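Local coordinates for NikO protein (PDB 4FQD) that is an enolpyruvyl transferase of the MurA type, essential in nikkomycin biosynthesis, probably moving the enolpyruvyl group of phosphoenolpyruvate onto a nucleotide, at residues 39-44 against 51-56; 440-445 against 452-457. The protein carries 4 engineered substitutions. All coordinates share one frame; numbering follows the deposited sequence.

Contact 1. Residues 39-44 against 51-56; sequences TTVAAA and VRIENC. Engineered in segment 51-56: Arg52 (natural residue Pro).
Thr40, Val41 and Ala44 on the last turns of helix 34-44 pack against Val51 and Ile53 of strand 50-54, joining helix to sheet in the beta/alpha inverse barrel of the EPSP synthase family. The axes of 39-44 and 51-54 run nearly antiparallel, at 173°, with 9.8 Å between them, a spacing filled by one layer of side chains from each element.

The contact across the gap is apolar. Ile53 touches two residues through the end of its longer branch: CD1 meets Thr40 CG2 tip to tip at 3.8 Å, while the same Ile53 CD1 lies 3.9 Å from Val41 CG2, where the two side chains cross at about a right angle. Thr40 can offer a methyl because its CG2 stands anti to the backbone N, with OG1 turned back beside that nitrogen (chi1 -59°) and hydrogen-bonded to Ser36 O within the helix.

The hydrogen bonds here lie within each element or run to its neighbours. Ala44 N bonds Thr40 O in the helix, and Val51 and Ile53 pair through their backbones with Val87 and Phe85 of the neighbouring strand 84-88. Helix 219-231 adds Val227 beside Thr40 and Ala43, so it packs beside helix 34-44, with Thr40 touching both it and the strand. Nearer the helix end, where the strand comes closer, Ala44 CB rests 3.7 Å from Val51 CG2.

Contact 2. Residues 440-445 against 452-457; sequences DLVEDL and IRHTTA
Val442 sets CG1 anti to its backbone N, and Ile452, at chi1 -48°, sets CG2 anti to its own; these two methyls meet at 3.7 Å, Val442 CG1 to Ile452 CG2. The longer branch of Ile452 is extended and serves a second partner, bringing CD1 to 4.0 Å from Leu445 CB and 4.1 Å from Leu445 CD1. One isoleucine thus spans two residues a helical turn apart, with a separate methyl for each.

Helix 441-447 and strand 451-456 are consecutive elements of the beta/alpha inverse barrel, in which the closing strand lies at the edge of a mixed sheet beside strand 14-19. The axes of 441-445 and 452-456 pass 9.2 Å apart and make an angle of 142°, clearly splayed from antiparallel, so the apolar contact is gathered at the start of the strand. Leu416 of helix 409-419 touches Val442, Leu445 and Ile452 alike and joins the same apolar cluster.

At the exposed margin the His454 ring approaches Val442 obliquely, NE2 lying 3.8 Å from Val442 CG1. A water links the polar groups: it donates to Asp440 OD1 at 2.9 Å and is hydrogen-bonded to His454 NE2 at 3.1 Å. Asp440 is also the N-cap of the helix, and the same oxygen, OD1, that accepts from the water also accepts a weak capping bond from Glu443 N, 3.3 Å long and fairly straight at 161°.

How the contacts relate
Contacts 1 and 2 follow one another along the chain, the first closing long before the second opens, and each joins a helix to the strand that comes next in sequence. Their centres lie 30 Å apart and their nearest atoms about 11 Å, so they do not touch. The centre of contact 1 lies about 15 Å from the centre of the chain and all its touching residues are buried; that of contact 2 lies further out, about 22 Å from the same point, and the contact has an exposed margin. Helix 265-278, whose Trp271 touches Leu445, belongs to the surroundings of contact 2, whereas strand 257-260, just before it in sequence, pairs with strand 50-54 of contact 1.

Contact 1. Residues 39-44 against 51-56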
# COMPACT_ATOMS: atom_id res chain seq x y z
N THR A 39 8.27 21.01 -18.61
CA THR A 39 9.03 20.13 -19.48
C THR A 39 8.98 20.55 -20.94
O THR A 39 9.94 20.35 -21.69
CB THR A 39 8.57 18.66 -19.35
OG1 THR A 39 7.15 18.59 -19.55
CG2 THR A 39 8.90 18.12 -17.97
N THR A 40 7.86 21.14 -21.35
CA THR A 40 7.72 21.63 -22.72
C THR A 40 8.62 22.85 -22.93
O THR A 40 9.29 22.97 -23.96
CB THR A 40 6.26 22.01 -23.04
OG1 THR A 40 5.42 20.87 -22.86
CG2 THR A 40 6.14 22.50 -24.47
N VAL A 41 8.62 23.74 -21.95
CA VAL A 41 9.48 24.92 -21.99
C VAL A 41 10.95 24.51 -21.91
O VAL A 41 11.80 25.07 -22.61
CB VAL A 41 9.14 25.90 -20.85
CG1 VAL A 41 10.24 26.93 -20.66
CG2 VAL A 41 7.80 26.58 -21.12
N ALA A 42 11.24 23.53 -21.07
CA ALA A 42 12.60 23.01 -20.91
C ALA A 42 13.12 22.45 -22.23
O ALA A 42 14.28 22.65 -22.59
CB ALA A 42 12.64 21.95 -19.83
N ALA A 43 12.25 21.74 -22.95
CA ALA A 43 12.61 21.19 -24.25
C ALA A 43 12.77 22.30 -25.28
O ALA A 43 13.60 22.20 -26.19
CB ALA A 43 11.55 20.20 -24.70
N ALA A 44 11.98 23.36 -25.12
CA ALA A 44 12.04 24.50 -26.03
C ALA A 44 13.33 25.30 -25.83
O ALA A 44 13.84 25.90 -26.78
CB ALA A 44 10.83 25.40 -25.81
N VAL A 51 8.10 27.71 -30.10
CA VAL A 51 7.18 26.71 -29.59
C VAL A 51 5.91 27.36 -29.06
O VAL A 51 5.95 28.09 -28.07
CB VAL A 51 7.83 25.87 -28.47
CG1 VAL A 51 6.81 24.91 -27.86
CG2 VAL A 51 9.03 25.10 -29.02
N ARG A 52 4.79 27.10 -29.73
CA ARG A 52 3.52 27.66 -29.31
C ARG A 52 2.78 26.71 -28.37
O ARG A 52 2.41 25.60 -28.75
CB ARG A 52 2.64 27.98 -30.52
CG ARG A 52 1.33 28.64 -30.15
CD ARG A 52 0.49 28.99 -31.37
NE ARG A 52 -0.70 29.73 -30.99
CZ ARG A 52 -1.66 30.10 -31.83
NH1 ARG A 52 -1.56 29.79 -33.12
NH2 ARG A 52 -2.71 30.78 -31.39
N ILE A 53 2.58 27.16 -27.14
CA ILE A 53 1.95 26.33 -26.11
C ILE A 53 0.53 26.79 -25.81
O ILE A 53 0.32 27.80 -25.14
CB ILE A 53 2.77 26.36 -24.81
CG1 ILE A 53 4.24 26.05 -25.10
CG2 ILE A 53 2.21 25.37 -23.81
CD1 ILE A 53 5.14 26.13 -23.88
N GLU A 54 -0.44 26.05 -26.32
CA GLU A 54 -1.85 26.36 -26.07
C GLU A 54 -2.31 25.72 -24.76
O GLU A 54 -1.65 24.81 -24.25
CB GLU A 54 -2.72 25.89 -27.23
CG GLU A 54 -2.30 26.44 -28.58
CD GLU A 54 -3.48 26.79 -29.46
OE1 GLU A 54 -4.60 26.89 -28.94
OE2 GLU A 54 -3.28 26.95 -30.68
N ASN A 55 -3.43 26.20 -24.24
CA ASN A 55 -3.94 25.77 -22.95
C ASN A 55 -2.88 25.92 -21.87
O ASN A 55 -2.66 25.01 -21.06
CB ASN A 55 -4.46 24.33 -23.01
CG ASN A 55 -5.28 23.94 -21.78
OD1 ASN A 55 -5.97 24.77 -21.20
ND2 ASN A 55 -5.19 22.68 -21.39
N CYS A 56 -2.20 27.06 -21.87
CA CYS A 56 -1.15 27.32 -20.90
C CYS A 56 -1.73 27.98 -19.65
O CYS A 56 -2.43 28.98 -19.74
CB CYS A 56 -0.06 28.21 -21.51
SG CYS A 56 1.30 28.59 -20.38

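Contact 2. Residues 440-445 against 452-457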
# COMPACT_ATOMS: atom_id res chain seq x y z
N ASP A 440 -6.35 30.86 -9.80
CA ASP A 440 -6.98 31.59 -8.71
C ASP A 440 -8.08 30.72 -8.12
O ASP A 440 -9.26 30.90 -8.42
CB ASP A 440 -7.56 32.91 -9.22
CG ASP A 440 -7.77 33.93 -8.12
OD1 ASP A 440 -7.94 33.52 -6.95
OD2 ASP A 440 -7.78 35.14 -8.42
N LEU A 441 -7.67 29.76 -7.29
CA LEU A 441 -8.59 28.77 -6.74
C LEU A 441 -9.72 29.40 -5.92
O LEU A 441 -10.86 28.94 -5.97
CB LEU A 441 -7.83 27.76 -5.88
CG LEU A 441 -8.65 26.61 -5.29
CD1 LEU A 441 -9.34 25.82 -6.40
CD2 LEU A 441 -7.77 25.69 -4.45
N VAL A 442 -9.39 30.46 -5.18
CA VAL A 442 -10.39 31.16 -4.38
C VAL A 442 -11.47 31.78 -5.27
O VAL A 442 -12.66 31.61 -5.01
CB VAL A 442 -9.74 32.25 -3.50
CG1 VAL A 442 -10.81 33.12 -2.87
CG2 VAL A 442 -8.86 31.61 -2.44
N GLU A 443 -11.04 32.49 -6.31
CA GLU A 443 -11.97 33.13 -7.23
C GLU A 443 -12.87 32.12 -7.93
O GLU A 443 -14.07 32.36 -8.09
CB GLU A 443 -11.21 33.96 -8.27
CG GLU A 443 -12.10 34.60 -9.32
CD GLU A 443 -11.31 35.27 -10.42
OE1 GLU A 443 -10.46 36.14 -10.12
OE2 GLU A 443 -11.53 34.92 -11.60
N ASP A 444 -12.30 31.00 -8.34
CA ASP A 444 -13.06 29.95 -9.01
C ASP A 444 -14.10 29.32 -8.10
O ASP A 444 -15.21 29.01 -8.53
CB ASP A 444 -12.12 28.87 -9.57
CG ASP A 444 -11.34 29.34 -10.77
OD1 ASP A 444 -11.81 30.27 -11.46
OD2 ASP A 444 -10.26 28.77 -11.05
N LEU A 445 -13.74 29.15 -6.83
CA LEU A 445 -14.66 28.58 -5.84
C LEU A 445 -15.79 29.55 -5.51
O LEU A 445 -16.95 29.17 -5.48
CB LEU A 445 -13.90 28.19 -4.57
CG LEU A 445 -13.10 26.89 -4.63
CD1 LEU A 445 -12.25 26.73 -3.39
CD2 LEU A 445 -14.03 25.70 -4.80
N ILE A 452 -15.76 33.03 0.40
CA ILE A 452 -14.37 33.20 0.80
C ILE A 452 -13.96 34.66 0.68
O ILE A 452 -14.15 35.28 -0.37
CB ILE A 452 -13.42 32.33 -0.05
CG1 ILE A 452 -13.95 30.90 -0.15
CG2 ILE A 452 -12.01 32.35 0.53
CD1 ILE A 452 -13.14 30.01 -1.06
N ARG A 453 -13.40 35.21 1.75
CA ARG A 453 -13.06 36.63 1.79
C ARG A 453 -11.57 36.83 2.09
O ARG A 453 -10.97 36.08 2.85
CB ARG A 453 -13.91 37.34 2.84
CG ARG A 453 -15.39 37.05 2.72
CD ARG A 453 -16.17 37.56 3.92
NE ARG A 453 -17.55 37.10 3.90
CZ ARG A 453 -18.45 37.37 4.85
NH1 ARG A 453 -18.10 38.10 5.90
NH2 ARG A 453 -19.68 36.91 4.74
N HIS A 454 -10.99 37.86 1.48
CA HIS A 454 -9.59 38.21 1.73
C HIS A 454 -9.49 39.23 2.86
O HIS A 454 -9.95 40.37 2.72
CB HIS A 454 -8.94 38.77 0.46
CG HIS A 454 -8.73 37.74 -0.61
ND1 HIS A 454 -7.57 37.01 -0.73
CD2 HIS A 454 -9.53 37.33 -1.62
CE1 HIS A 454 -7.66 36.20 -1.76
NE2 HIS A 454 -8.85 36.37 -2.32
N THR A 455 -8.90 38.82 3.97
CA THR A 455 -8.75 39.70 5.13
C THR A 455 -7.29 39.79 5.58
O THR A 455 -6.38 39.43 4.83
CB THR A 455 -9.61 39.23 6.31
OG1 THR A 455 -9.21 37.91 6.69
CG2 THR A 455 -11.08 39.23 5.94
N THR A 456 -7.09 40.26 6.80
CA THR A 456 -5.75 40.36 7.37
C THR A 456 -5.76 39.87 8.82
O THR A 456 -6.80 39.90 9.49
CB THR A 456 -5.21 41.80 7.31
OG1 THR A 456 -5.68 42.44 6.11
CG2 THR A 456 -3.69 41.81 7.31
N ALA A 457 -4.60 39.43 9.29
CA ALA A 457 -4.46 38.85 10.64
C ALA A 457 -4.95 39.69 11.84
O ALA A 457 -5.63 39.14 12.71
CB ALA A 457 -3.02 38.38 10.86
O HOH W 1 -9.21 35.38 -5.20